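Local structure of putative phosphomannomutase (Thermus thermophilus, 1TUO) at residues 291-295 with 425-429; 380-386 with 440-446. The protein probably interconverts phosphosugar isomers as a magnesium-dependent mutase of the phosphohexose mutase family. Residues are numbered along the deposited sequence.

Contact 1: 291-295 with 425-429; sequences FAVTW and EAWVL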
# COMPACT_ATOMS: atom_id res chain seq x y z
N PHE A 291 -11.61 7.27 5.02
CA PHE A 291 -12.91 7.05 5.65
C PHE A 291 -13.20 5.68 6.26
O PHE A 291 -14.06 5.58 7.13
CB PHE A 291 -13.99 7.41 4.62
CG PHE A 291 -15.31 7.78 5.21
CD1 PHE A 291 -15.39 8.65 6.30
CD2 PHE A 291 -16.50 7.33 4.64
CE1 PHE A 291 -16.63 9.06 6.81
CE2 PHE A 291 -17.74 7.73 5.13
CZ PHE A 291 -17.80 8.60 6.22
N ALA A 292 -12.50 4.64 5.83
CA ALA A 292 -12.77 3.30 6.35
C ALA A 292 -11.80 2.85 7.44
O ALA A 292 -11.86 1.70 7.90
CB ALA A 292 -12.77 2.29 5.20
N VAL A 293 -10.92 3.75 7.86
CA VAL A 293 -9.96 3.44 8.91
C VAL A 293 -10.59 3.53 10.30
O VAL A 293 -11.45 4.37 10.55
CB VAL A 293 -8.74 4.40 8.83
CG1 VAL A 293 -7.85 4.23 10.05
CG2 VAL A 293 -7.94 4.11 7.56
N THR A 294 -10.14 2.65 11.18
CA THR A 294 -10.62 2.56 12.56
C THR A 294 -10.72 3.90 13.27
O THR A 294 -9.85 4.76 13.09
CB THR A 294 -9.68 1.68 13.41
OG1 THR A 294 -10.11 1.70 14.78
CG2 THR A 294 -8.24 2.20 13.33
N TRP A 295 -11.75 4.08 14.08
CA TRP A 295 -11.89 5.33 14.81
C TRP A 295 -10.98 5.33 16.03
O TRP A 295 -10.98 6.29 16.80
CB TRP A 295 -13.34 5.58 15.24
CG TRP A 295 -14.02 4.43 15.90
CD1 TRP A 295 -13.43 3.33 16.47
CD2 TRP A 295 -15.42 4.28 16.09
NE1 TRP A 295 -14.40 2.50 17.00
CE2 TRP A 295 -15.63 3.06 16.78
CE3 TRP A 295 -16.54 5.06 15.75
CZ2 TRP A 295 -16.90 2.60 17.13
CZ3 TRP A 295 -17.80 4.60 16.09
CH2 TRP A 295 -17.97 3.39 16.78
N GLU A 425 -19.93 3.02 19.98
CA GLU A 425 -19.01 1.89 19.97
C GLU A 425 -19.05 1.01 18.71
O GLU A 425 -18.43 -0.05 18.67
CB GLU A 425 -19.24 1.02 21.21
CG GLU A 425 -19.09 1.76 22.53
CD GLU A 425 -19.41 0.90 23.73
OE1 GLU A 425 -18.80 -0.19 23.87
OE2 GLU A 425 -20.27 1.30 24.54
N ALA A 426 -19.77 1.45 17.68
CA ALA A 426 -19.84 0.69 16.43
C ALA A 426 -20.12 1.58 15.22
O ALA A 426 -20.78 2.61 15.33
CB ALA A 426 -20.91 -0.39 16.54
N TRP A 427 -19.59 1.17 14.07
CA TRP A 427 -19.78 1.90 12.83
C TRP A 427 -19.97 0.94 11.66
O TRP A 427 -19.31 -0.10 11.58
CB TRP A 427 -18.58 2.84 12.57
CG TRP A 427 -17.87 2.65 11.23
CD1 TRP A 427 -18.45 2.59 9.99
CD2 TRP A 427 -16.46 2.49 11.02
NE1 TRP A 427 -17.49 2.40 9.03
CE2 TRP A 427 -16.26 2.34 9.63
CE3 TRP A 427 -15.34 2.47 11.87
CZ2 TRP A 427 -14.99 2.16 9.07
CZ3 TRP A 427 -14.08 2.30 11.31
CH2 TRP A 427 -13.92 2.14 9.92
N VAL A 428 -20.89 1.29 10.77
CA VAL A 428 -21.18 0.48 9.59
C VAL A 428 -21.12 1.37 8.36
O VAL A 428 -21.88 2.34 8.25
CB VAL A 428 -22.57 -0.16 9.67
CG1 VAL A 428 -22.82 -1.02 8.45
CG2 VAL A 428 -22.68 -1.00 10.94
N LEU A 429 -20.23 1.04 7.44
CA LEU A 429 -20.05 1.82 6.22
C LEU A 429 -20.43 1.07 4.96
O LEU A 429 -19.96 -0.04 4.72
CB LEU A 429 -18.58 2.27 6.11
CG LEU A 429 -18.14 2.95 4.81
CD1 LEU A 429 -18.81 4.31 4.68
CD2 LEU A 429 -16.62 3.11 4.81

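Contact 2: 380-386 with 440-446; sequences THAYDRL and RIYVEAQ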
# COMPACT_ATOMS: atom_id res chain seq x y z
N THR A 380 -12.07 -1.11 22.43
CA THR A 380 -11.68 -2.44 21.98
C THR A 380 -11.96 -2.44 20.48
O THR A 380 -12.89 -1.79 20.02
CB THR A 380 -12.52 -3.54 22.66
OG1 THR A 380 -12.24 -3.55 24.07
CG2 THR A 380 -12.19 -4.91 22.08
N HIS A 381 -11.15 -3.18 19.72
CA HIS A 381 -11.28 -3.22 18.27
C HIS A 381 -11.57 -4.58 17.65
O HIS A 381 -10.96 -5.58 18.02
CB HIS A 381 -10.00 -2.66 17.63
CG HIS A 381 -9.91 -2.88 16.15
ND1 HIS A 381 -10.50 -2.04 15.24
CD2 HIS A 381 -9.32 -3.87 15.44
CE1 HIS A 381 -10.28 -2.50 14.02
NE2 HIS A 381 -9.56 -3.60 14.11
N ALA A 382 -12.50 -4.58 16.70
CA ALA A 382 -12.87 -5.78 15.95
C ALA A 382 -13.29 -5.25 14.59
O ALA A 382 -13.91 -4.18 14.50
CB ALA A 382 -14.02 -6.52 16.63
N TYR A 383 -12.97 -5.97 13.52
CA TYR A 383 -13.31 -5.48 12.20
C TYR A 383 -13.43 -6.55 11.13
O TYR A 383 -12.82 -7.62 11.22
CB TYR A 383 -12.26 -4.43 11.79
CG TYR A 383 -12.34 -3.97 10.35
CD1 TYR A 383 -11.79 -4.73 9.32
CD2 TYR A 383 -12.99 -2.78 10.02
CE1 TYR A 383 -11.88 -4.33 8.00
CE2 TYR A 383 -13.09 -2.37 8.69
CZ TYR A 383 -12.53 -3.15 7.69
OH TYR A 383 -12.63 -2.76 6.38
N ASP A 384 -14.24 -6.25 10.11
CA ASP A 384 -14.43 -7.15 8.98
C ASP A 384 -15.08 -6.40 7.83
O ASP A 384 -15.68 -5.34 8.04
CB ASP A 384 -15.30 -8.35 9.36
CG ASP A 384 -15.18 -9.49 8.36
OD1 ASP A 384 -15.98 -10.44 8.43
OD2 ASP A 384 -14.27 -9.42 7.51
N ARG A 385 -14.96 -6.94 6.63
CA ARG A 385 -15.54 -6.33 5.44
C ARG A 385 -16.28 -7.37 4.61
O ARG A 385 -15.81 -8.50 4.46
CB ARG A 385 -14.44 -5.66 4.61
CG ARG A 385 -14.89 -5.23 3.21
CD ARG A 385 -13.83 -4.37 2.53
NE ARG A 385 -12.52 -5.01 2.52
CZ ARG A 385 -12.22 -6.11 1.83
NH1 ARG A 385 -13.15 -6.71 1.09
NH2 ARG A 385 -11.00 -6.62 1.89
N LEU A 386 -17.42 -6.97 4.06
CA LEU A 386 -18.23 -7.86 3.23
C LEU A 386 -18.53 -7.21 1.89
O LEU A 386 -19.02 -6.08 1.83
CB LEU A 386 -19.55 -8.20 3.94
CG LEU A 386 -20.56 -9.00 3.13
CD1 LEU A 386 -19.95 -10.33 2.71
CD2 LEU A 386 -21.83 -9.22 3.95
N ARG A 440 -19.79 -2.72 -0.91
CA ARG A 440 -18.85 -3.16 0.11
C ARG A 440 -19.28 -2.63 1.47
O ARG A 440 -19.55 -1.44 1.64
CB ARG A 440 -17.44 -2.67 -0.22
CG ARG A 440 -16.97 -3.10 -1.60
CD ARG A 440 -15.55 -2.63 -1.87
NE ARG A 440 -14.59 -3.21 -0.93
CZ ARG A 440 -13.27 -3.04 -1.01
NH1 ARG A 440 -12.75 -2.31 -1.98
NH2 ARG A 440 -12.48 -3.61 -0.11
N ILE A 441 -19.36 -3.53 2.45
CA ILE A 441 -19.75 -3.16 3.79
C ILE A 441 -18.57 -3.32 4.74
O ILE A 441 -18.00 -4.41 4.87
CB ILE A 441 -20.94 -4.02 4.28
CG1 ILE A 441 -22.12 -3.86 3.31
CG2 ILE A 441 -21.36 -3.60 5.68
CD1 ILE A 441 -23.38 -4.63 3.71
N TYR A 442 -18.18 -2.22 5.37
CA TYR A 442 -17.07 -2.21 6.32
C TYR A 442 -17.68 -2.05 7.71
O TYR A 442 -18.53 -1.18 7.92
CB TYR A 442 -16.14 -1.02 6.08
CG TYR A 442 -15.72 -0.80 4.64
CD1 TYR A 442 -16.64 -0.38 3.68
CD2 TYR A 442 -14.39 -0.97 4.25
CE1 TYR A 442 -16.25 -0.14 2.37
CE2 TYR A 442 -13.99 -0.73 2.94
CZ TYR A 442 -14.92 -0.32 2.01
OH TYR A 442 -14.54 -0.06 0.71
N VAL A 443 -17.27 -2.89 8.65
CA VAL A 443 -17.81 -2.80 10.00
C VAL A 443 -16.75 -2.85 11.08
O VAL A 443 -15.85 -3.70 11.05
CB VAL A 443 -18.83 -3.94 10.29
CG1 VAL A 443 -19.25 -3.91 11.75
CG2 VAL A 443 -20.07 -3.77 9.41
N GLU A 444 -16.86 -1.92 12.02
CA GLU A 444 -15.98 -1.89 13.17
C GLU A 444 -16.89 -1.88 14.40
O GLU A 444 -17.86 -1.13 14.45
CB GLU A 444 -15.09 -0.64 13.20
CG GLU A 444 -14.29 -0.57 14.50
CD GLU A 444 -13.20 0.49 14.48
OE1 GLU A 444 -13.46 1.60 13.96
OE2 GLU A 444 -12.10 0.20 15.00
N ALA A 445 -16.57 -2.73 15.37
CA ALA A 445 -17.34 -2.82 16.60
C ALA A 445 -16.43 -3.30 17.72
O ALA A 445 -15.26 -3.61 17.49
CB ALA A 445 -18.53 -3.77 16.42
N GLN A 446 -16.98 -3.38 18.93
CA GLN A 446 -16.21 -3.79 20.10
C GLN A 446 -15.80 -5.26 20.15
O GLN A 446 -14.81 -5.60 20.80
CB GLN A 446 -16.98 -3.44 21.37
CG GLN A 446 -16.10 -2.94 22.52
CD GLN A 446 -15.53 -1.55 22.27
OE1 GLN A 446 -14.80 -1.00 23.09
NE2 GLN A 446 -15.88 -0.96 21.12

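Contact 1: 291-295 with 425-429
The irregular loop 291-295, between strand 286-290 and helix 296-304, lies over the side of the sheet onto which W427 and L429 of strand 426-431 point, without pairing with that strand. The closest CA atoms, A292 to L429 at 7.4 Å and W295 to W427 at 8.8 Å, are spaced for a layer of side chains. W427 and L429 fill that layer, both with CA-to-CB directed toward the loop. The indole of W427 slides under the loop backbone: its CH2 lies 2.9 Å from A292 O, and its CZ3 3.7 Å from T294 CA, both near the plane of the ring. This is an interdomain interface of the phosphohexomutase architecture, in which the alpha/beta/alpha domain III supplies the loop and the C-terminal domain the strand. L429 closes one end, its CD1 3.6 Å from F291 CE2 and its CD2 4.0 Å from A292 CB. At the other end W427 CB sits over a face of the W295 ring, 4.0 Å from W295 CZ3. K420 of the adjacent strand makes cation-pi contacts with F291 and W427 and hydrogen-bonds F291 O. T294 OG1 caps L296 N where helix 296-304 begins and also hydrogen-bonds E444.

Contact 2: 380-386 with 440-446
This is antiparallel strand pairing inside the C-terminal domain, where strand 382-386, outermost in its sheet within the chain, lies beside strand 440-445. Their axes approach to 4.6 Å, with directions 169° apart. Two hydrogen-bonded pairs carry the register. At D384 with V443, D384 N donates to V443 O at 3.2 Å and V443 N to D384 O at 3.0 Å; at L386 with I441, L386 N donates to I441 O at 2.7 Å and I441 N to L386 O at 2.6 Å. Between them, R385 and Y442 form a non-hydrogen-bonded pair, with R385 CD 3.7 Å from Y442 CE2. Y383, R385, Y442 and E444 share one sheet face, and Y383 CE2 approaches Y442 CB to 4.2 Å. On the other face A382, D384, I441 and V443 meet helix 448-459. Side chains extend the pairing past the start of strand 382-386: H381 ND1 donates to E444 OE2 at 2.8 Å, a His-carboxylate bond whose acceptor also binds T294, and T380 N donates to Q446 OE1 at 2.8 Å. A first strand paired with the last, under a helix packed on one face, is characteristic of the TBP-like C-terminal domain of phosphohexomutases.

In the fold
The two contacts, with centres about 7 Å apart, illustrate how a sheet can be both the body of one domain and a docking surface for another. Their segments alternate along the chain: 291-295, 380-386, 425-429, 440-446. Strands 426-431 and 440-445 are consecutive neighbours in the same antiparallel sheet, where L429 N lies 2.8 Å from Y442 O in a probable hydrogen bond. Contact 2 joins the edge strand 382-386 to the sheet; contact 1 sets the sheet against domain III. The two meet again where A292 CB packs 3.8 Å from Y442 CD2 and through the probable T294-E444 hydrogen bond, so residues of the strand pairing also bear on the domain III loop.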